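Long-range contacts in mitochondrial dynamics protein MID49 (Mus musculus, PDB 4WOY), which recruits the dynamin-related GTPase Drp1 to the mitochondrial outer membrane, promotes mitochondrial fission and regulates Drp1 GTPase activity: residues D188-L193 / L206-V212; H13-P17 / L61-T65; L6-E10 / R230-L234. The protein carries 1 engineered substitution. One frame throughout, in Å; residues are numbered along the deposited sequence.

This chain is the C-terminal part of the protein, predicted to be cytoplasmic. Interaction 1 lies nearest the chain's centre, about 9 Å between centres, and pairs two strands of the nucleotidyltransferase-like domain's sheet mainly by backbone hydrogen bonds. Interactions 2 and 3, about 17 and 20 Å out, both use helix 2-14 and touch where Val14 packs on Leu233 and Leu234. All three mix buried and more exposed residues: Leu192, Leu193 and Asp208 are buried in interaction 1, Ile15 exposed in interaction 2. Interaction 3 joins two helices through a salt bridge and leucine packing. Interaction 2, the smallest, joins the end of helix 2-14 and the link after it to loop 61-65; its hydrogen bonds share one acceptor, Gln62 O.

Interaction 1. Residues D188-L193 / L206-V212; sequences DDRLLL and LQDLYPV
Build 188-193 as a loop entering a short strand, 191-193, antiparallel to strand 206-208; the strand segments approach to 4.4 Å with 140° between their directions. Asp188 (chi1 p) opens with an Asx turn: OD1 accepts Arg190 N at 2.8 Å. Its carboxylate also holds the Arg190 side chain in a salt bridge, NH2 to OD2 3.0 Å, and its CG rests 3.5 Å from Val212 CG2. The carbonyl O of Asp189 meets Pro211 CB at 3.3 Å. Arg190 (chi1 p, chi2 t, chi3 p) curls back so that Leu209 CD2 covers one face of its guanidinium, 3.8 Å from NH1, and Arg190 CB lies 3.6 Å from Val212 CG2.

Leu191 pairs with Asp208 in a hydrogen-bonded site: Leu191 N to Asp208 O 3.0 Å, Asp208 N to Leu191 O 2.7 Å. Leu192 and Gln207 form the non-hydrogen-bonded pair, CA to CA 4.6 Å. Leu193 closes the ladder, with Leu193 N to Leu206 O at 2.6 Å and Leu206 N to Leu193 O at 2.8 Å; its CG packs 3.6 Å from Asp208 CB.

Asp208 (chi1 t) ends the strand and caps the next helix, OD1 accepting Tyr210 N at 3.2 Å, while OD2 forms a salt bridge with Arg70. This antiparallel hairpin with a long connection belongs to the mixed sheet of the nucleotidyltransferase-like domain and, after a turn at Leu209, leads into helix 210-224. There, strand 191-193 also pairs with 173-182 and strand 205-208 with 97-102; Leu191 packs on strand 69-74, whereas Leu192 and Gln207 share the other face with Trp98.

Interaction 2. Residues H13-P17 / L61-T65; sequences HVITP and LQAGT
Thr16 carries this contact. It sits in the extended link (phi/psi -105/131) between helix 2-14 and helix 18-42, its CA 5.3 Å from that of Gln62 and its CA-to-CB bond directed toward 61-65. One acceptor serves both of its donors: Gln62 O takes Thr16 N at 3.2 Å and, with chi1 at m, Thr16 OG1 at 3.1 Å. A cis peptide joins Leu61 to Gln62, so the loop bends sharply just before that carbonyl. Two residues on, Gly64 has positive phi (70/-141), and its CA passes 3.5 Å from Thr16 OG1; a CB here would clash with that oxygen. Upstream, Ile15 N probably donates to Glu10 O, and Val14 packs on Leu233 and Leu234 of helix 228-241. Pro17 takes the N-cap position of the next helix. The arrangement is a short link between consecutive helices 2-14 and 18-42, laid against the loop between strands 52-54 and 69-74 of the nucleotidyltransferase-like domain.

Interaction 3. Residues L6-E10 / R230-L234; sequences LLAFE and RLLLL
Two helices cross here, joined by a salt bridge beside a leucine contact: the 6-10 piece of the N-terminal helix 2-14 against the 230-234 piece of helix 228-241. The short axes make an angle of 75° and come no closer than 11.4 Å, so long side chains must span the gap. Arg230 starts the walk, with its CA-to-CB bond toward 6-10 and chi1 to chi3 all t. Its NE donates to Glu10 OE2 at 2.6 Å, and NH2 makes a weak hydrogen bond to Glu10 OE1 at 2.9 Å, part of the same salt bridge; NH2 also has Glu269 as a second salt-bridge partner. Glu10 reaches across extended, chi1 and chi2 both t. Leu7 CD2 lies at the guanidinium edge, 3.4 Å from Arg230 NH2. Leu231, Leu232 and Leu233 make no contact with 6-10: Leu231 packs on helix 272-288, Leu232 and Leu233 on helix 250-261. One turn on from Arg230, Leu234 fills the space between the backbones, CA to CA 6.6 Å from Glu10. Its CD1 meets Leu6 CD2 at 3.7 Å, and its CD2 lies 4.0 Å from Glu10 CB. That same Leu234 CD2 also abuts the edge of the Phe9 ring, 3.8 Å from Phe9 CD2.

Interaction 1. Residues D188-L193 / L206-V212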
loop_
_atom_site.group_PDB
_atom_site.type_symbol
_atom_site.label_atom_id
_atom_site.label_comp_id
_atom_site.label_asym_id
_atom_site.label_seq_id
_atom_site.Cartn_x
_atom_site.Cartn_y
_atom_site.Cartn_z
ATOM N N ASP A 188 0.475 5.704 16.739
ATOM C CA ASP A 188 -0.112 4.668 15.899
ATOM C C ASP A 188 0.947 3.993 15.018
ATOM O O ASP A 188 2.160 4.205 15.172
ATOM C CB ASP A 188 -1.287 5.215 15.041
ATOM C CG ASP A 188 -0.863 6.196 13.925
ATOM O OD1 ASP A 188 0.237 6.076 13.339
ATOM O OD2 ASP A 188 -1.676 7.084 13.586
ATOM N N ASP A 189 0.474 3.165 14.097
ATOM C CA ASP A 189 1.368 2.353 13.292
ATOM C C ASP A 189 1.608 2.871 11.880
ATOM O O ASP A 189 1.998 2.101 11.014
ATOM C CB ASP A 189 0.836 0.921 13.253
ATOM C CG ASP A 189 0.980 0.220 14.595
ATOM O OD1 ASP A 189 2.081 0.283 15.193
ATOM O OD2 ASP A 189 -0.020 -0.353 15.071
ATOM N N ARG A 190 1.387 4.158 11.637
ATOM C CA ARG A 190 1.687 4.723 10.313
ATOM C C ARG A 190 3.192 4.618 10.020
ATOM O O ARG A 190 4.001 4.520 10.940
ATOM C CB ARG A 190 1.221 6.172 10.224
ATOM C CG ARG A 190 2.009 7.125 11.097
ATOM C CD ARG A 190 1.414 8.500 11.049
ATOM N NE ARG A 190 0.050 8.501 11.535
ATOM C CZ ARG A 190 -0.849 9.417 11.201
ATOM N NH1 ARG A 190 -0.508 10.396 10.373
ATOM N NH2 ARG A 190 -2.086 9.347 11.680
ATOM N N LEU A 191 3.572 4.591 8.750
ATOM C CA LEU A 191 4.970 4.389 8.384
ATOM C C LEU A 191 5.434 5.434 7.389
ATOM O O LEU A 191 4.624 6.142 6.785
ATOM C CB LEU A 191 5.193 2.986 7.786
ATOM C CG LEU A 191 4.880 1.805 8.732
ATOM C CD1 LEU A 191 4.902 0.450 8.001
ATOM C CD2 LEU A 191 5.826 1.781 9.946
ATOM N N LEU A 192 6.751 5.530 7.246
ATOM C CA LEU A 192 7.344 6.207 6.112
ATOM C C LEU A 192 8.027 5.144 5.280
ATOM O O LEU A 192 8.747 4.294 5.834
ATOM C CB LEU A 192 8.355 7.258 6.563
ATOM C CG LEU A 192 7.853 8.240 7.615
ATOM C CD1 LEU A 192 8.983 9.165 8.050
ATOM C CD2 LEU A 192 6.669 8.982 7.074
ATOM N N LEU A 193 7.819 5.181 3.966
ATOM C CA LEU A 193 8.440 4.211 3.082
ATOM C C LEU A 193 9.525 4.848 2.245
ATOM O O LEU A 193 9.380 5.978 1.788
ATOM C CB LEU A 193 7.415 3.585 2.138
ATOM C CG LEU A 193 5.990 3.226 2.552
ATOM C CD1 LEU A 193 5.127 3.177 1.319
ATOM C CD2 LEU A 193 5.973 1.884 3.218
ATOM N N LEU A 206 8.036 8.398 1.727
ATOM C CA LEU A 206 6.623 8.489 1.424
ATOM C C LEU A 206 5.788 8.058 2.655
ATOM O O LEU A 206 6.054 7.039 3.306
ATOM C CB LEU A 206 6.311 7.623 0.214
ATOM C CG LEU A 206 4.913 7.677 -0.370
ATOM C CD1 LEU A 206 4.777 8.983 -1.139
ATOM C CD2 LEU A 206 4.702 6.505 -1.265
ATOM N N GLN A 207 4.780 8.841 2.991
ATOM C CA GLN A 207 3.935 8.473 4.111
ATOM C C GLN A 207 3.070 7.289 3.727
ATOM O O GLN A 207 2.445 7.271 2.668
ATOM C CB GLN A 207 3.038 9.624 4.542
ATOM C CG GLN A 207 2.120 9.254 5.686
ATOM C CD GLN A 207 1.163 10.369 6.052
ATOM O OE1 GLN A 207 0.400 10.859 5.210
ATOM N NE2 GLN A 207 1.216 10.800 7.308
ATOM N N ASP A 208 3.011 6.318 4.621
ATOM C CA ASP A 208 2.161 5.171 4.422
ATOM C C ASP A 208 1.112 5.102 5.525
ATOM O O ASP A 208 1.434 4.806 6.670
ATOM C CB ASP A 208 2.992 3.899 4.412
ATOM C CG ASP A 208 2.126 2.649 4.361
ATOM O OD1 ASP A 208 1.115 2.683 3.633
ATOM O OD2 ASP A 208 2.445 1.661 5.063
ATOM N N LEU A 209 -0.137 5.395 5.166
ATOM C CA LEU A 209 -1.241 5.362 6.127
ATOM C C LEU A 209 -1.963 4.011 6.163
ATOM O O LEU A 209 -2.931 3.844 6.915
ATOM C CB LEU A 209 -2.253 6.473 5.842
ATOM C CG LEU A 209 -1.696 7.890 6.040
ATOM C CD1 LEU A 209 -2.725 8.993 5.727
ATOM C CD2 LEU A 209 -1.104 8.054 7.451
ATOM N N TYR A 210 -1.494 3.052 5.371
ATOM C CA TYR A 210 -2.195 1.783 5.245
ATOM C C TYR A 210 -2.455 1.078 6.617
ATOM O O TYR A 210 -3.585 0.679 6.878
ATOM C CB TYR A 210 -1.437 0.849 4.280
ATOM C CG TYR A 210 -2.005 -0.554 4.247
ATOM C CD1 TYR A 210 -3.034 -0.891 3.360
ATOM C CD2 TYR A 210 -1.538 -1.531 5.122
ATOM C CE1 TYR A 210 -3.571 -2.160 3.336
ATOM C CE2 TYR A 210 -2.070 -2.794 5.109
ATOM C CZ TYR A 210 -3.083 -3.112 4.211
ATOM O OH TYR A 210 -3.608 -4.375 4.225
ATOM N N PRO A 211 -1.437 0.954 7.495
ATOM C CA PRO A 211 -1.694 0.282 8.785
ATOM C C PRO A 211 -2.738 0.982 9.657
ATOM O O PRO A 211 -3.497 0.324 10.366
ATOM C CB PRO A 211 -0.325 0.308 9.479
ATOM C CG PRO A 211 0.665 0.419 8.366
ATOM C CD PRO A 211 -0.010 1.332 7.360
ATOM N N VAL A 212 -2.755 2.309 9.628
ATOM C CA VAL A 212 -3.726 3.078 10.403
ATOM C C VAL A 212 -5.137 2.895 9.859
ATOM O O VAL A 212 -6.086 2.719 10.620
ATOM C CB VAL A 212 -3.384 4.578 10.394
ATOM C CG1 VAL A 212 -4.429 5.359 11.164
ATOM C CG2 VAL A 212 -2.003 4.811 10.965
#

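Interaction 2. Residues H13-P17 / L61-T65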
loop_
_atom_site.group_PDB
_atom_site.type_symbol
_atom_site.label_atom_id
_atom_site.label_comp_id
_atom_site.label_asym_id
_atom_site.label_seq_id
_atom_site.Cartn_x
_atom_site.Cartn_y
_atom_site.Cartn_z
ATOM N N HIS A 13 -15.737 -12.506 -8.701
ATOM C CA HIS A 13 -14.549 -11.706 -9.037
ATOM C C HIS A 13 -13.847 -11.067 -7.851
ATOM O O HIS A 13 -12.813 -10.422 -8.014
ATOM C CB HIS A 13 -14.900 -10.640 -10.084
ATOM C CG HIS A 13 -15.466 -11.222 -11.338
ATOM N ND1 HIS A 13 -16.795 -11.090 -11.688
ATOM C CD2 HIS A 13 -14.903 -12.002 -12.288
ATOM C CE1 HIS A 13 -17.016 -11.739 -12.817
ATOM N NE2 HIS A 13 -15.884 -12.299 -13.202
ATOM N N VAL A 14 -14.425 -11.185 -6.670
ATOM C CA VAL A 14 -13.745 -10.662 -5.500
ATOM C C VAL A 14 -13.178 -11.759 -4.594
ATOM O O VAL A 14 -11.989 -11.770 -4.302
ATOM C CB VAL A 14 -14.681 -9.748 -4.684
ATOM C CG1 VAL A 14 -13.962 -9.195 -3.460
ATOM C CG2 VAL A 14 -15.177 -8.638 -5.552
ATOM N N ILE A 15 -14.013 -12.712 -4.202
ATOM C CA ILE A 15 -13.612 -13.711 -3.208
ATOM C C ILE A 15 -12.561 -14.669 -3.755
ATOM O O ILE A 15 -12.676 -15.161 -4.866
ATOM C CB ILE A 15 -14.842 -14.483 -2.684
ATOM C CG1 ILE A 15 -15.843 -13.491 -2.077
ATOM C CG2 ILE A 15 -14.443 -15.502 -1.631
ATOM C CD1 ILE A 15 -17.214 -14.074 -1.750
ATOM N N THR A 16 -11.510 -14.893 -2.971
ATOM C CA THR A 16 -10.371 -15.715 -3.394
ATOM C C THR A 16 -10.426 -17.083 -2.711
ATOM O O THR A 16 -10.594 -17.173 -1.498
ATOM C CB THR A 16 -9.007 -15.025 -3.041
ATOM O OG1 THR A 16 -8.956 -13.712 -3.616
ATOM C CG2 THR A 16 -7.832 -15.846 -3.533
ATOM N N PRO A 17 -10.273 -18.155 -3.493
ATOM C CA PRO A 17 -10.279 -19.540 -2.987
ATOM C C PRO A 17 -9.244 -19.750 -1.878
ATOM O O PRO A 17 -8.110 -19.294 -2.042
ATOM C CB PRO A 17 -9.939 -20.365 -4.235
ATOM C CG PRO A 17 -10.467 -19.537 -5.385
ATOM C CD PRO A 17 -10.223 -18.092 -4.968
ATOM N N LEU A 61 -9.567 -11.927 5.358
ATOM C CA LEU A 61 -9.746 -12.670 4.128
ATOM C C LEU A 61 -11.026 -12.134 3.468
ATOM O O LEU A 61 -11.761 -11.371 4.104
ATOM C CB LEU A 61 -9.768 -14.182 4.416
ATOM C CG LEU A 61 -8.488 -14.907 3.963
ATOM C CD1 LEU A 61 -7.247 -14.243 4.532
ATOM C CD2 LEU A 61 -8.538 -16.383 4.345
ATOM N N GLN A 62 -11.281 -12.466 2.202
ATOM C CA GLN A 62 -10.406 -13.301 1.377
ATOM C C GLN A 62 -9.913 -12.467 0.195
ATOM O O GLN A 62 -10.277 -12.715 -0.959
ATOM C CB GLN A 62 -11.146 -14.578 0.925
ATOM C CG GLN A 62 -12.113 -15.130 1.986
ATOM C CD GLN A 62 -12.799 -16.442 1.606
ATOM O OE1 GLN A 62 -12.509 -17.050 0.573
ATOM N NE2 GLN A 62 -13.705 -16.893 2.465
ATOM N N ALA A 63 -9.078 -11.480 0.510
ATOM C CA ALA A 63 -8.579 -10.515 -0.462
ATOM C C ALA A 63 -7.703 -11.172 -1.500
ATOM O O ALA A 63 -7.712 -10.778 -2.665
ATOM C CB ALA A 63 -7.807 -9.430 0.228
ATOM N N GLY A 64 -6.920 -12.155 -1.074
ATOM C CA GLY A 64 -6.000 -12.805 -1.986
ATOM C C GLY A 64 -4.832 -11.931 -2.406
ATOM O O GLY A 64 -4.257 -11.182 -1.609
ATOM N N THR A 65 -4.474 -12.052 -3.675
ATOM C CA THR A 65 -3.291 -11.393 -4.210
ATOM C C THR A 65 -3.654 -10.369 -5.275
ATOM O O THR A 65 -2.854 -10.097 -6.166
ATOM C CB THR A 65 -2.300 -12.425 -4.814
ATOM O OG1 THR A 65 -3.001 -13.300 -5.713
ATOM C CG2 THR A 65 -1.689 -13.263 -3.722
#

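Interaction 3. Residues L6-E10 / R230-L234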
loop_
_atom_site.group_PDB
_atom_site.type_symbol
_atom_site.label_atom_id
_atom_site.label_comp_id
_atom_site.label_asym_id
_atom_site.label_seq_id
_atom_site.Cartn_x
_atom_site.Cartn_y
_atom_site.Cartn_z
ATOM N N LEU A 6 -24.830 -8.107 -6.952
ATOM C CA LEU A 6 -23.677 -7.648 -6.204
ATOM C C LEU A 6 -23.002 -8.822 -5.534
ATOM O O LEU A 6 -21.795 -8.956 -5.583
ATOM C CB LEU A 6 -24.102 -6.610 -5.169
ATOM C CG LEU A 6 -22.956 -5.990 -4.380
ATOM C CD1 LEU A 6 -23.175 -4.488 -4.248
ATOM C CD2 LEU A 6 -22.808 -6.674 -3.025
ATOM N N LEU A 7 -23.809 -9.678 -4.918
ATOM C CA LEU A 7 -23.311 -10.871 -4.240
ATOM C C LEU A 7 -22.680 -11.809 -5.247
ATOM O O LEU A 7 -21.652 -12.433 -4.969
ATOM C CB LEU A 7 -24.435 -11.578 -3.495
ATOM C CG LEU A 7 -25.060 -10.864 -2.292
ATOM C CD1 LEU A 7 -26.024 -11.785 -1.576
ATOM C CD2 LEU A 7 -24.013 -10.338 -1.326
ATOM N N ALA A 8 -23.305 -11.889 -6.420
ATOM C CA ALA A 8 -22.806 -12.727 -7.507
ATOM C C ALA A 8 -21.429 -12.250 -8.009
ATOM O O ALA A 8 -20.496 -13.042 -8.170
ATOM C CB ALA A 8 -23.827 -12.757 -8.655
ATOM N N PHE A 9 -21.297 -10.950 -8.224
ATOM C CA PHE A 9 -20.015 -10.372 -8.626
ATOM C C PHE A 9 -18.937 -10.618 -7.569
ATOM O O PHE A 9 -17.796 -10.994 -7.885
ATOM C CB PHE A 9 -20.174 -8.876 -8.889
ATOM C CG PHE A 9 -18.905 -8.198 -9.286
ATOM C CD1 PHE A 9 -18.497 -8.190 -10.614
ATOM C CD2 PHE A 9 -18.121 -7.558 -8.338
ATOM C CE1 PHE A 9 -17.335 -7.561 -10.993
ATOM C CE2 PHE A 9 -16.953 -6.934 -8.699
ATOM C CZ PHE A 9 -16.553 -6.936 -10.040
ATOM N N GLU A 10 -19.308 -10.411 -6.313
ATOM C CA GLU A 10 -18.397 -10.634 -5.202
ATOM C C GLU A 10 -17.937 -12.108 -5.231
ATOM O O GLU A 10 -16.741 -12.425 -5.128
ATOM C CB GLU A 10 -19.093 -10.265 -3.887
ATOM C CG GLU A 10 -18.271 -10.449 -2.617
ATOM C CD GLU A 10 -19.038 -10.029 -1.372
ATOM O OE1 GLU A 10 -19.976 -10.756 -0.959
ATOM O OE2 GLU A 10 -18.710 -8.964 -0.812
ATOM N N ARG A 230 -15.433 -5.295 3.511
ATOM C CA ARG A 230 -15.976 -6.062 2.412
ATOM C C ARG A 230 -16.304 -5.127 1.225
ATOM O O ARG A 230 -16.047 -5.466 0.063
ATOM C CB ARG A 230 -17.199 -6.834 2.906
ATOM C CG ARG A 230 -17.936 -7.588 1.857
ATOM C CD ARG A 230 -18.607 -8.814 2.458
ATOM N NE ARG A 230 -19.711 -9.234 1.612
ATOM C CZ ARG A 230 -20.813 -9.798 2.067
ATOM N NH1 ARG A 230 -20.947 -10.022 3.370
ATOM N NH2 ARG A 230 -21.773 -10.134 1.215
ATOM N N LEU A 231 -16.848 -3.948 1.528
ATOM C CA LEU A 231 -17.164 -2.951 0.506
ATOM C C LEU A 231 -15.904 -2.405 -0.169
ATOM O O LEU A 231 -15.901 -2.123 -1.369
ATOM C CB LEU A 231 -17.985 -1.794 1.099
ATOM C CG LEU A 231 -18.215 -0.637 0.108
ATOM C CD1 LEU A 231 -19.078 -1.087 -1.051
ATOM C CD2 LEU A 231 -18.823 0.598 0.767
ATOM N N LEU A 232 -14.842 -2.223 0.604
ATOM C CA LEU A 232 -13.614 -1.719 0.005
ATOM C C LEU A 232 -13.107 -2.727 -1.052
ATOM O O LEU A 232 -12.670 -2.329 -2.139
ATOM C CB LEU A 232 -12.548 -1.425 1.079
ATOM C CG LEU A 232 -11.121 -1.142 0.608
ATOM C CD1 LEU A 232 -11.052 0.077 -0.327
ATOM C CD2 LEU A 232 -10.238 -0.954 1.823
ATOM N N LEU A 233 -13.204 -4.019 -0.743
ATOM C CA LEU A 233 -12.752 -5.064 -1.675
ATOM C C LEU A 233 -13.594 -5.100 -2.952
ATOM O O LEU A 233 -13.059 -5.279 -4.041
ATOM C CB LEU A 233 -12.764 -6.428 -0.996
ATOM C CG LEU A 233 -11.527 -6.593 -0.124
ATOM C CD1 LEU A 233 -11.665 -7.793 0.824
ATOM C CD2 LEU A 233 -10.289 -6.717 -0.990
ATOM N N LEU A 234 -14.900 -4.898 -2.803
ATOM C CA LEU A 234 -15.803 -4.749 -3.945
ATOM C C LEU A 234 -15.408 -3.593 -4.857
ATOM O O LEU A 234 -15.301 -3.748 -6.084
ATOM C CB LEU A 234 -17.231 -4.506 -3.474
ATOM C CG LEU A 234 -18.045 -5.765 -3.316
ATOM C CD1 LEU A 234 -19.335 -5.396 -2.648
ATOM C CD2 LEU A 234 -18.262 -6.391 -4.690
#